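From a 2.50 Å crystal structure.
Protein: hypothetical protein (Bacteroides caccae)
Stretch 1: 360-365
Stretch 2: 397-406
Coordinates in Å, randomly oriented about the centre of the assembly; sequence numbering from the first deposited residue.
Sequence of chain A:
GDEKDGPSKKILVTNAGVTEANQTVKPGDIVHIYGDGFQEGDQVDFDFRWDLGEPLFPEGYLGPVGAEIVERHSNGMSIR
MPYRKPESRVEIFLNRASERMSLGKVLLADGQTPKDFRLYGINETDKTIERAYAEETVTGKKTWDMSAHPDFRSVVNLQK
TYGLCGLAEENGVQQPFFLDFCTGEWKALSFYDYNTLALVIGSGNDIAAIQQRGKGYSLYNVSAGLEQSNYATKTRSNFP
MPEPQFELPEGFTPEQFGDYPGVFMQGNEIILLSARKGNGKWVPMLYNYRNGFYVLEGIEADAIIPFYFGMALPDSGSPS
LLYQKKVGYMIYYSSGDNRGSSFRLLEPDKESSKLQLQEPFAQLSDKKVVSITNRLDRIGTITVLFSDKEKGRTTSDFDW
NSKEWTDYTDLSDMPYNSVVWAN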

# COMPACT_ATOMS: atom_id res chain seq x y z
N PRO A 360 -31.63 -15.49 15.13
CA PRO A 360 -31.63 -14.28 14.30
C PRO A 360 -31.07 -13.07 15.03
O PRO A 360 -31.25 -12.95 16.24
CB PRO A 360 -33.12 -14.07 13.98
CG PRO A 360 -33.84 -15.28 14.44
CD PRO A 360 -32.99 -15.94 15.47
N PHE A 361 -30.38 -12.20 14.30
CA PHE A 361 -29.99 -10.89 14.83
C PHE A 361 -30.99 -9.82 14.39
O PHE A 361 -30.96 -8.70 14.89
CB PHE A 361 -28.56 -10.52 14.40
CG PHE A 361 -28.37 -10.40 12.91
CD1 PHE A 361 -28.68 -9.22 12.26
CD2 PHE A 361 -27.88 -11.46 12.17
CE1 PHE A 361 -28.50 -9.10 10.89
CE2 PHE A 361 -27.70 -11.35 10.81
CZ PHE A 361 -28.01 -10.17 10.17
N ALA A 362 -31.85 -10.17 13.43
CA ALA A 362 -32.92 -9.30 12.97
C ALA A 362 -34.05 -10.15 12.41
O ALA A 362 -33.82 -11.15 11.74
CB ALA A 362 -32.40 -8.34 11.91
N GLN A 363 -35.28 -9.73 12.69
CA GLN A 363 -36.49 -10.46 12.32
C GLN A 363 -37.55 -9.44 11.94
O GLN A 363 -37.77 -8.48 12.67
CB GLN A 363 -36.96 -11.33 13.51
CG GLN A 363 -38.42 -11.79 13.48
CD GLN A 363 -38.61 -13.23 13.03
OE1 GLN A 363 -38.01 -14.15 13.59
NE2 GLN A 363 -39.46 -13.44 12.02
N LEU A 364 -38.19 -9.64 10.79
CA LEU A 364 -39.24 -8.74 10.33
C LEU A 364 -40.51 -9.52 9.98
O LEU A 364 -40.60 -10.10 8.90
CB LEU A 364 -38.76 -7.94 9.13
CG LEU A 364 -37.60 -7.01 9.44
CD1 LEU A 364 -36.98 -6.50 8.16
CD2 LEU A 364 -38.05 -5.84 10.31
N SER A 365 -41.46 -9.53 10.91
CA SER A 365 -42.73 -10.23 10.72
C SER A 365 -43.61 -9.51 9.70
O SER A 365 -43.63 -8.28 9.66
CB SER A 365 -43.49 -10.34 12.04
OG SER A 365 -42.67 -10.92 13.04
N ASP A 397 -31.65 -0.09 5.17
CA ASP A 397 -30.31 -0.52 5.58
C ASP A 397 -30.34 -1.05 7.01
O ASP A 397 -30.98 -0.46 7.88
CB ASP A 397 -29.32 0.66 5.54
CG ASP A 397 -28.71 0.88 4.17
OD1 ASP A 397 -28.99 0.12 3.22
OD2 ASP A 397 -27.92 1.84 4.05
N PHE A 398 -29.65 -2.16 7.25
CA PHE A 398 -29.41 -2.64 8.60
C PHE A 398 -27.94 -2.43 8.95
O PHE A 398 -27.06 -2.87 8.22
CB PHE A 398 -29.75 -4.12 8.73
CG PHE A 398 -29.67 -4.63 10.15
CD1 PHE A 398 -30.68 -4.34 11.05
CD2 PHE A 398 -28.59 -5.38 10.57
CE1 PHE A 398 -30.62 -4.80 12.35
CE2 PHE A 398 -28.52 -5.85 11.87
CZ PHE A 398 -29.54 -5.56 12.77
N ASP A 399 -27.69 -1.76 10.07
CA ASP A 399 -26.33 -1.49 10.53
C ASP A 399 -25.97 -2.47 11.64
O ASP A 399 -26.58 -2.45 12.71
CB ASP A 399 -26.20 -0.04 11.02
CG ASP A 399 -24.82 0.28 11.56
OD1 ASP A 399 -23.86 0.28 10.77
OD2 ASP A 399 -24.69 0.53 12.77
N TRP A 400 -24.99 -3.33 11.38
CA TRP A 400 -24.59 -4.36 12.33
C TRP A 400 -24.24 -3.81 13.71
O TRP A 400 -24.58 -4.42 14.73
CB TRP A 400 -23.39 -5.15 11.79
CG TRP A 400 -22.94 -6.17 12.77
CD1 TRP A 400 -21.93 -6.04 13.68
CD2 TRP A 400 -23.52 -7.45 12.99
NE1 TRP A 400 -21.84 -7.18 14.44
CE2 TRP A 400 -22.80 -8.06 14.03
CE3 TRP A 400 -24.58 -8.15 12.39
CZ2 TRP A 400 -23.10 -9.34 14.49
CZ3 TRP A 400 -24.88 -9.42 12.85
CH2 TRP A 400 -24.14 -10.00 13.89
N ASN A 401 -23.56 -2.67 13.75
CA ASN A 401 -23.03 -2.14 15.01
C ASN A 401 -24.10 -1.51 15.91
O ASN A 401 -23.99 -1.58 17.13
CB ASN A 401 -21.89 -1.15 14.74
CG ASN A 401 -20.69 -1.81 14.07
OD1 ASN A 401 -19.70 -2.13 14.73
ND2 ASN A 401 -20.77 -2.01 12.76
N SER A 402 -25.12 -0.91 15.30
CA SER A 402 -26.24 -0.33 16.05
C SER A 402 -27.47 -1.25 16.09
O SER A 402 -28.42 -0.98 16.83
CB SER A 402 -26.64 1.01 15.45
OG SER A 402 -27.17 0.85 14.15
N LYS A 403 -27.45 -2.33 15.31
CA LYS A 403 -28.57 -3.28 15.22
C LYS A 403 -29.90 -2.61 14.87
O LYS A 403 -30.96 -3.10 15.26
CB LYS A 403 -28.73 -4.06 16.54
CG LYS A 403 -27.48 -4.75 17.03
CD LYS A 403 -27.13 -5.96 16.18
CE LYS A 403 -25.92 -6.67 16.75
NZ LYS A 403 -25.62 -7.91 16.00
N GLU A 404 -29.85 -1.52 14.11
CA GLU A 404 -31.05 -0.77 13.75
C GLU A 404 -31.24 -0.69 12.24
O GLU A 404 -30.27 -0.60 11.48
CB GLU A 404 -30.97 0.65 14.34
CG GLU A 404 -31.34 0.73 15.81
CD GLU A 404 -31.04 2.09 16.41
OE1 GLU A 404 -30.05 2.73 16.00
OE2 GLU A 404 -31.80 2.51 17.31
N TRP A 405 -32.50 -0.72 11.82
CA TRP A 405 -32.86 -0.47 10.43
C TRP A 405 -32.99 1.03 10.21
O TRP A 405 -33.25 1.79 11.14
CB TRP A 405 -34.19 -1.13 10.09
CG TRP A 405 -34.16 -2.60 10.18
CD1 TRP A 405 -34.51 -3.36 11.26
CD2 TRP A 405 -33.76 -3.51 9.16
NE1 TRP A 405 -34.35 -4.69 10.97
CE2 TRP A 405 -33.89 -4.81 9.69
CE3 TRP A 405 -33.30 -3.36 7.85
CZ2 TRP A 405 -33.57 -5.95 8.95
CZ3 TRP A 405 -32.99 -4.49 7.11
CH2 TRP A 405 -33.13 -5.77 7.66
N THR A 406 -32.80 1.44 8.96
CA THR A 406 -33.01 2.83 8.56
C THR A 406 -33.54 2.85 7.13
O THR A 406 -32.84 2.45 6.19
CB THR A 406 -31.72 3.66 8.66
OG1 THR A 406 -30.90 3.16 9.73
CG2 THR A 406 -32.03 5.12 8.90

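Residues 397-406 fold back on themselves as a β-hairpin, and residues 360-365 pack beside it, joined to it through side chains alone. The hairpin's two strands are held by backbone hydrogen bonds from Asp397 N to Thr406 O (3.0 Å), from Thr406 N to Asp397 O (2.8 Å) and from Asp399 N to Glu404 O (3.2 Å). Its turn is fastened by Asp399, whose OD2 accepts hydrogen bonds from both Ser402 OG and Ser402 N, each at 2.9 Å, while Lys403 N makes a weak bond to Asp399 O (2.7 Å). No hydrogen bond links the two stretches. Their backbones remain well separated, the nearest CA atoms being those of Phe361 and Lys403 at 7.8 Å, and the space between is filled mainly by aromatic and aliphatic groups that together bury 315 Å².

Phe361 contributes most to this surface. Its CA-to-CB bond points toward the hairpin, and with chi1 in the p well its ring meets two aromatic neighbors in different ways. Trp400 presents the edge of its six-membered ring to one face of Phe361, with the planes at 69° and the centroids 5.0 Å apart; Trp400 CZ3 comes to 3.6 Å from Phe361 CG. This arrangement directs the electropositive ring hydrogens of the indole at the π cloud of the phenyl group. Although the CA-to-CB bond of Trp400 points sideways, the length of the side chain carries its end to the contact. Phe398 instead lies at the edge of the Phe361 ring, where Phe361 CD1 and Phe398 CE2 approach to 3.4 Å. The two phenyl planes are inclined at 41°, an oblique pairing best understood as close van der Waals packing. The long side chain of Lys403 also reaches this residue at the margin, placing its NZ 4.2 Å from Phe361 CB.

Trp405 is the second main element, and its partner is Leu364. The methyl carbon Leu364 CD1 sits over one face of the indole, 4.0 Å from the centroid of the six-membered ring and 29° off its normal, a CH-π contact in which a weakly polarized C-H group meets the electron-rich ring. The closest approach, Leu364 CD1 to Trp405 CZ2, is 3.5 Å. Between these two centers, the small side chain of Ala362 bridges the aromatic groups: its CB lies over a face of Phe398, 4.0 Å from Phe398 CE1, and is also 4.0 Å from Trp405 CZ2. Strand alternation explains the pattern, since Ala362 and Leu364 point toward the hairpin whereas the intervening Gln363 points away and makes no contact with it.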